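Local atomic coordinates of SecB-like chaperone Rv1957 (Mycobacterium tuberculosis, PDB entry 5MTW), a protein that acts as the chaperone of a toxin-antitoxin-chaperone system, binding the antitoxin HigA1, preventing its aggregation and supporting neutralization of the toxin HigB1. Residues F70-S75 and F138-Y143; C76-Q81 and P158-E163. All blocks are in the same frame, centred on the assembly; numbering follows the deposited sequence.

Interaction 1: F70-S75 and F138-Y143; sequences FVVRIS and FALYPY
The packing of the long helix 125-154 against the four-stranded antiparallel sheet of the SecB-like fold is carried here by Leu140, which reaches across to Val72 and Ile74 of strand 69-82. CD1 of Leu140 does nearly all the touching. Leu140 CD1 lies 3.7 Å from Ile74 CD1 and 3.9 Å from Val72 CG1. The backbone also takes part, with Leu140 CD1 resting 3.6 Å from Val72 O. Leu140 holds CD1 anti to its CA (chi2 171°), which stretches this branch to full length toward the strand. Ile74 comes alongside from the sheet, running in the reverse sense, and its CD1 reaches back to Leu140 CB at 3.9 Å. Val72 meets the same methyl at a slant, through its CG1 branch. The side chains meet through apolar groups alone, and all three residues are buried. Just beyond Leu140 the helix kinks at Pro142, and Tyr143 N bonds to Leu140 O three residues back at 2.9 Å. Elsewhere on the helix, Tyr143 meets Tyr149 of the second subunit edge-to-face. Leu140 also lies on Phe108 and Ala110 of strand 99-114, while Ile74 packs on Phe56 of strand 50-62.

Interaction 2: C76-Q81 and P158-E163; sequences CHLRIQ and PPLTLE
Arg79 NH1 donates to His77 NE2 at 2.9 Å, bridging the two residues that flank Leu78, whose own side chain leaves the other face of the strand to meet Leu160. The bond is bent, with an N-H...N angle of 131°, and although the imidazole nitrogen lies close to the guanidinium plane, the arginine donor sits 22° out of the ring plane of His77. A weak, long ion pair joins the other terminal nitrogen of Arg79 to Asp100.

On the face turned to residues 158-163, the contact is between methyl groups. Leu160 extends from a backbone without regular structure, CG anti to the backbone N (chi1 178°), and presents CD2 to the strand. Leu160 CD2 lies 4.1 Å from Leu78 CD1 and, more loosely, 4.4 Å from Ile80 CD1, so it touches the two residues on either side of Arg79 that point toward residues 158-163. Leu78 and Leu160 pass alongside each other in opposite directions, and the distances imply light packing. The backbone N of Leu160 is hydrogen-bonded to Thr152 OG1 of helix 125-154, tying the segment to the helix.

The bound HigA1 peptide enters here as well: Ile80 and Leu160 both pack on aromatic side-chain atoms of it, and Pro158 O accepts a hydrogen bond from an aromatic side chain. Apolar residues of the sheet and of the segment after the long helix that together contact a bound antitoxin peptide are consistent with the substrate-binding grooves of SecB chaperones.

Overall arrangement
Both contacts are buried and apolar, and both use successive parts of strand 69-82, with centres about 17 Å apart. Interaction 1 lies near the middle of the chain, where the helix packs directly on the sheet; interaction 2 lies farther out, where an irregular segment takes the place of the helix and the methyl contacts are longer. The contacts also differ in how the peptide meets them: it packs on Val71 in 70-75, outside the leucine contact itself, but on both Ile80 and Leu160 in interaction 2. A polar link joins helix and loop, for Tyr141 OH probably hydrogen-bonds to Glu163 O, and Leu162 packs on the same tyrosine.

Interaction 1: F70-S75 and F138-Y143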
loop_
_atom_site.group_PDB
_atom_site.type_symbol
_atom_site.label_atom_id
_atom_site.label_comp_id
_atom_site.label_asym_id
_atom_site.label_seq_id
_atom_site.Cartn_x
_atom_site.Cartn_y
_atom_site.Cartn_z
ATOM N N PHE A 70 24.259 3.583 -9.464
ATOM C CA PHE A 70 24.121 4.507 -8.359
ATOM C C PHE A 70 22.772 4.486 -7.691
ATOM O O PHE A 70 21.754 4.110 -8.278
ATOM C CB PHE A 70 24.463 5.922 -8.772
ATOM C CG PHE A 70 23.631 6.467 -9.889
ATOM C CD1 PHE A 70 23.903 6.150 -11.180
ATOM C CD2 PHE A 70 22.571 7.325 -9.623
ATOM C CE1 PHE A 70 23.137 6.658 -12.248
ATOM C CE2 PHE A 70 21.820 7.857 -10.670
ATOM C CZ PHE A 70 22.105 7.513 -11.973
ATOM N N VAL A 71 22.765 4.996 -6.472
ATOM C CA VAL A 71 21.523 5.040 -5.697
ATOM C C VAL A 71 21.129 6.453 -5.324
ATOM O O VAL A 71 21.929 7.183 -4.753
ATOM C CB VAL A 71 21.714 4.259 -4.376
ATOM C CG1 VAL A 71 20.432 4.321 -3.503
ATOM C CG2 VAL A 71 22.020 2.827 -4.706
ATOM N N VAL A 72 19.907 6.834 -5.639
ATOM C CA VAL A 72 19.315 8.111 -5.194
ATOM C C VAL A 72 18.484 7.845 -3.971
ATOM O O VAL A 72 17.595 6.937 -3.987
ATOM C CB VAL A 72 18.432 8.777 -6.277
ATOM C CG1 VAL A 72 17.812 10.080 -5.731
ATOM C CG2 VAL A 72 19.317 9.054 -7.474
ATOM N N ARG A 73 18.764 8.598 -2.897
ATOM C CA ARG A 73 18.070 8.454 -1.631
ATOM C C ARG A 73 17.386 9.780 -1.298
ATOM O O ARG A 73 17.964 10.880 -1.498
ATOM C CB ARG A 73 19.041 8.081 -0.459
ATOM C CG ARG A 73 19.661 6.732 -0.492
ATOM C CD ARG A 73 20.456 6.445 0.791
ATOM N NE ARG A 73 21.782 7.036 0.711
ATOM C CZ ARG A 73 22.225 8.055 1.460
ATOM N NH1 ARG A 73 21.461 8.592 2.417
ATOM N NH2 ARG A 73 23.462 8.527 1.235
ATOM N N ILE A 74 16.164 9.684 -0.827
ATOM C CA ILE A 74 15.483 10.847 -0.235
ATOM C C ILE A 74 15.030 10.495 1.171
ATOM O O ILE A 74 14.276 9.513 1.384
ATOM C CB ILE A 74 14.315 11.382 -1.106
ATOM C CG1 ILE A 74 14.910 11.747 -2.488
ATOM C CG2 ILE A 74 13.661 12.591 -0.425
ATOM C CD1 ILE A 74 13.897 12.071 -3.521
ATOM N N SER A 75 15.623 11.245 2.095
ATOM C CA SER A 75 15.291 11.236 3.540
ATOM C C SER A 75 14.144 12.233 3.800
ATOM O O SER A 75 14.144 13.329 3.221
ATOM C CB SER A 75 16.553 11.597 4.371
ATOM O OG SER A 75 16.267 11.503 5.743
ATOM N N PHE A 138 11.952 13.190 -8.682
ATOM C CA PHE A 138 10.592 13.048 -9.207
ATOM C C PHE A 138 10.142 11.588 -9.464
ATOM O O PHE A 138 8.941 11.309 -9.551
ATOM C CB PHE A 138 10.414 13.955 -10.431
ATOM C CG PHE A 138 10.281 15.413 -10.022
ATOM C CD1 PHE A 138 9.042 15.940 -9.727
ATOM C CD2 PHE A 138 11.396 16.221 -9.861
ATOM C CE1 PHE A 138 8.908 17.264 -9.323
ATOM C CE2 PHE A 138 11.267 17.544 -9.447
ATOM C CZ PHE A 138 10.014 18.060 -9.180
ATOM N N ALA A 139 11.097 10.681 -9.633
ATOM C CA ALA A 139 10.770 9.253 -9.664
ATOM C C ALA A 139 10.282 8.725 -8.285
ATOM O O ALA A 139 9.402 7.810 -8.143
ATOM C CB ALA A 139 12.005 8.484 -10.084
ATOM N N LEU A 140 10.936 9.238 -7.276
ATOM C CA LEU A 140 10.754 8.774 -5.900
ATOM C C LEU A 140 9.541 9.440 -5.242
ATOM O O LEU A 140 8.898 8.862 -4.385
ATOM C CB LEU A 140 11.996 9.056 -5.045
ATOM C CG LEU A 140 13.154 8.031 -5.179
ATOM C CD1 LEU A 140 14.429 8.518 -4.470
ATOM C CD2 LEU A 140 12.624 6.722 -4.585
ATOM N N TYR A 141 9.228 10.673 -5.622
ATOM C CA TYR A 141 8.166 11.394 -4.983
ATOM C C TYR A 141 6.847 10.627 -4.897
ATOM O O TYR A 141 6.226 10.634 -3.850
ATOM C CB TYR A 141 7.961 12.826 -5.583
ATOM C CG TYR A 141 6.900 13.590 -4.846
ATOM C CD1 TYR A 141 7.180 14.209 -3.648
ATOM C CD2 TYR A 141 5.632 13.712 -5.346
ATOM C CE1 TYR A 141 6.215 14.900 -2.969
ATOM C CE2 TYR A 141 4.646 14.402 -4.661
ATOM C CZ TYR A 141 4.950 15.001 -3.463
ATOM O OH TYR A 141 4.102 15.781 -2.770
ATOM N N PRO A 142 6.449 9.903 -5.981
ATOM C CA PRO A 142 5.136 9.203 -5.860
ATOM C C PRO A 142 5.141 8.065 -4.803
ATOM O O PRO A 142 4.155 7.805 -4.153
ATOM C CB PRO A 142 4.909 8.657 -7.271
ATOM C CG PRO A 142 5.600 9.627 -8.138
ATOM C CD PRO A 142 6.826 10.105 -7.384
ATOM N N TYR A 143 6.318 7.485 -4.551
ATOM C CA TYR A 143 6.429 6.455 -3.578
ATOM C C TYR A 143 6.362 7.000 -2.176
ATOM O O TYR A 143 5.858 6.368 -1.193
ATOM C CB TYR A 143 7.761 5.720 -3.711
ATOM C CG TYR A 143 7.800 4.903 -4.977
ATOM C CD1 TYR A 143 8.142 5.505 -6.186
ATOM C CD2 TYR A 143 7.508 3.545 -4.967
ATOM C CE1 TYR A 143 8.178 4.774 -7.389
ATOM C CE2 TYR A 143 7.556 2.799 -6.153
ATOM C CZ TYR A 143 7.894 3.412 -7.359
ATOM O OH TYR A 143 7.956 2.633 -8.528
#

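Interaction 2: C76-Q81 and P158-E163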
loop_
_atom_site.group_PDB
_atom_site.type_symbol
_atom_site.label_atom_id
_atom_site.label_comp_id
_atom_site.label_asym_id
_atom_site.label_seq_id
_atom_site.Cartn_x
_atom_site.Cartn_y
_atom_site.Cartn_z
ATOM N N CYS A 76 13.107 11.804 4.519
ATOM C CA CYS A 76 11.936 12.629 4.774
ATOM C C CYS A 76 11.664 12.748 6.286
ATOM O O CYS A 76 11.802 11.742 7.064
ATOM C CB CYS A 76 10.707 12.053 4.104
ATOM S SG CYS A 76 10.944 11.659 2.379
ATOM N N HIS A 77 11.166 13.912 6.679
ATOM C CA HIS A 77 10.719 14.154 8.079
ATOM C C HIS A 77 9.297 14.786 8.007
ATOM O O HIS A 77 9.090 15.846 7.426
ATOM C CB HIS A 77 11.718 14.999 8.928
ATOM C CG HIS A 77 11.323 15.019 10.386
ATOM N ND1 HIS A 77 11.590 13.970 11.245
ATOM C CD2 HIS A 77 10.574 15.897 11.101
ATOM C CE1 HIS A 77 11.077 14.223 12.434
ATOM N NE2 HIS A 77 10.448 15.382 12.369
ATOM N N LEU A 78 8.330 14.047 8.478
ATOM C CA LEU A 78 6.939 14.424 8.488
ATOM C C LEU A 78 6.509 14.731 9.916
ATOM O O LEU A 78 6.700 13.925 10.889
ATOM C CB LEU A 78 6.086 13.294 7.917
ATOM C CG LEU A 78 4.584 13.488 8.063
ATOM C CD1 LEU A 78 4.166 14.536 7.114
ATOM C CD2 LEU A 78 3.784 12.212 7.822
ATOM N N ARG A 79 5.874 15.875 10.062
ATOM C CA ARG A 79 5.355 16.307 11.358
ATOM C C ARG A 79 3.929 16.722 11.093
ATOM O O ARG A 79 3.674 17.599 10.275
ATOM C CB ARG A 79 6.130 17.511 11.904
ATOM C CG ARG A 79 7.382 17.222 12.700
ATOM C CD ARG A 79 7.985 18.536 13.304
ATOM N NE ARG A 79 8.255 18.488 14.758
ATOM C CZ ARG A 79 9.225 17.787 15.365
ATOM N NH1 ARG A 79 10.029 17.012 14.690
ATOM N NH2 ARG A 79 9.398 17.863 16.671
ATOM N N ILE A 80 3.019 16.011 11.717
ATOM C CA ILE A 80 1.586 16.329 11.691
ATOM C C ILE A 80 1.208 16.995 13.008
ATOM O O ILE A 80 1.544 16.506 14.067
ATOM C CB ILE A 80 0.743 15.070 11.448
ATOM C CG1 ILE A 80 1.045 14.552 10.025
ATOM C CG2 ILE A 80 -0.739 15.358 11.576
ATOM C CD1 ILE A 80 0.340 13.270 9.712
ATOM N N GLN A 81 0.490 18.103 12.889
ATOM C CA GLN A 81 0.246 18.997 13.998
ATOM C C GLN A 81 -1.175 19.542 14.012
ATOM O O GLN A 81 -1.715 19.882 12.960
ATOM C CB GLN A 81 1.147 20.198 13.843
ATOM C CG GLN A 81 2.624 19.905 13.900
ATOM C CD GLN A 81 3.414 21.179 13.933
ATOM O OE1 GLN A 81 3.250 21.996 13.063
ATOM N NE2 GLN A 81 4.212 21.379 14.961
ATOM N N PRO A 158 -6.538 11.151 10.051
ATOM C CA PRO A 158 -7.143 11.509 8.746
ATOM C C PRO A 158 -6.069 11.238 7.711
ATOM O O PRO A 158 -4.926 11.684 7.867
ATOM C CB PRO A 158 -7.394 13.003 8.886
ATOM C CG PRO A 158 -7.687 13.092 10.357
ATOM C CD PRO A 158 -6.614 12.295 10.991
ATOM N N PRO A 159 -6.428 10.561 6.633
ATOM C CA PRO A 159 -5.419 10.246 5.595
ATOM C C PRO A 159 -4.837 11.501 4.930
ATOM O O PRO A 159 -5.571 12.385 4.520
ATOM C CB PRO A 159 -6.188 9.336 4.630
ATOM C CG PRO A 159 -7.224 8.700 5.492
ATOM C CD PRO A 159 -7.704 9.844 6.387
ATOM N N LEU A 160 -3.503 11.624 5.003
ATOM C CA LEU A 160 -2.797 12.692 4.389
ATOM C C LEU A 160 -2.387 12.312 2.965
ATOM O O LEU A 160 -1.598 11.361 2.761
ATOM C CB LEU A 160 -1.496 12.988 5.113
ATOM C CG LEU A 160 -0.653 14.091 4.480
ATOM C CD1 LEU A 160 -1.550 15.305 4.274
ATOM C CD2 LEU A 160 0.406 14.481 5.450
ATOM N N THR A 161 -2.926 13.055 2.003
ATOM C CA THR A 161 -2.511 12.882 0.606
ATOM C C THR A 161 -1.665 14.083 0.146
ATOM O O THR A 161 -2.187 15.183 -0.022
ATOM C CB THR A 161 -3.762 12.663 -0.316
ATOM O OG1 THR A 161 -4.436 11.497 0.112
ATOM C CG2 THR A 161 -3.373 12.480 -1.714
ATOM N N LEU A 162 -0.361 13.886 -0.010
ATOM C CA LEU A 162 0.501 14.984 -0.418
ATOM C C LEU A 162 0.049 15.522 -1.788
ATOM O O LEU A 162 -0.608 14.800 -2.605
ATOM C CB LEU A 162 1.969 14.556 -0.432
ATOM C CG LEU A 162 2.505 14.024 0.865
ATOM C CD1 LEU A 162 4.007 13.666 0.606
ATOM C CD2 LEU A 162 2.288 15.086 1.985
ATOM N N GLU A 163 0.387 16.773 -2.001
ATOM C CA GLU A 163 0.143 17.441 -3.275
ATOM C C GLU A 163 0.958 16.803 -4.424
ATOM O O GLU A 163 2.086 16.274 -4.250
ATOM C CB GLU A 163 0.499 18.931 -3.193
ATOM C CG GLU A 163 0.120 19.571 -1.866
ATOM C CD GLU A 163 1.284 19.579 -0.800
ATOM O OE1 GLU A 163 1.858 18.488 -0.296
ATOM O OE2 GLU A 163 1.612 20.756 -0.453
#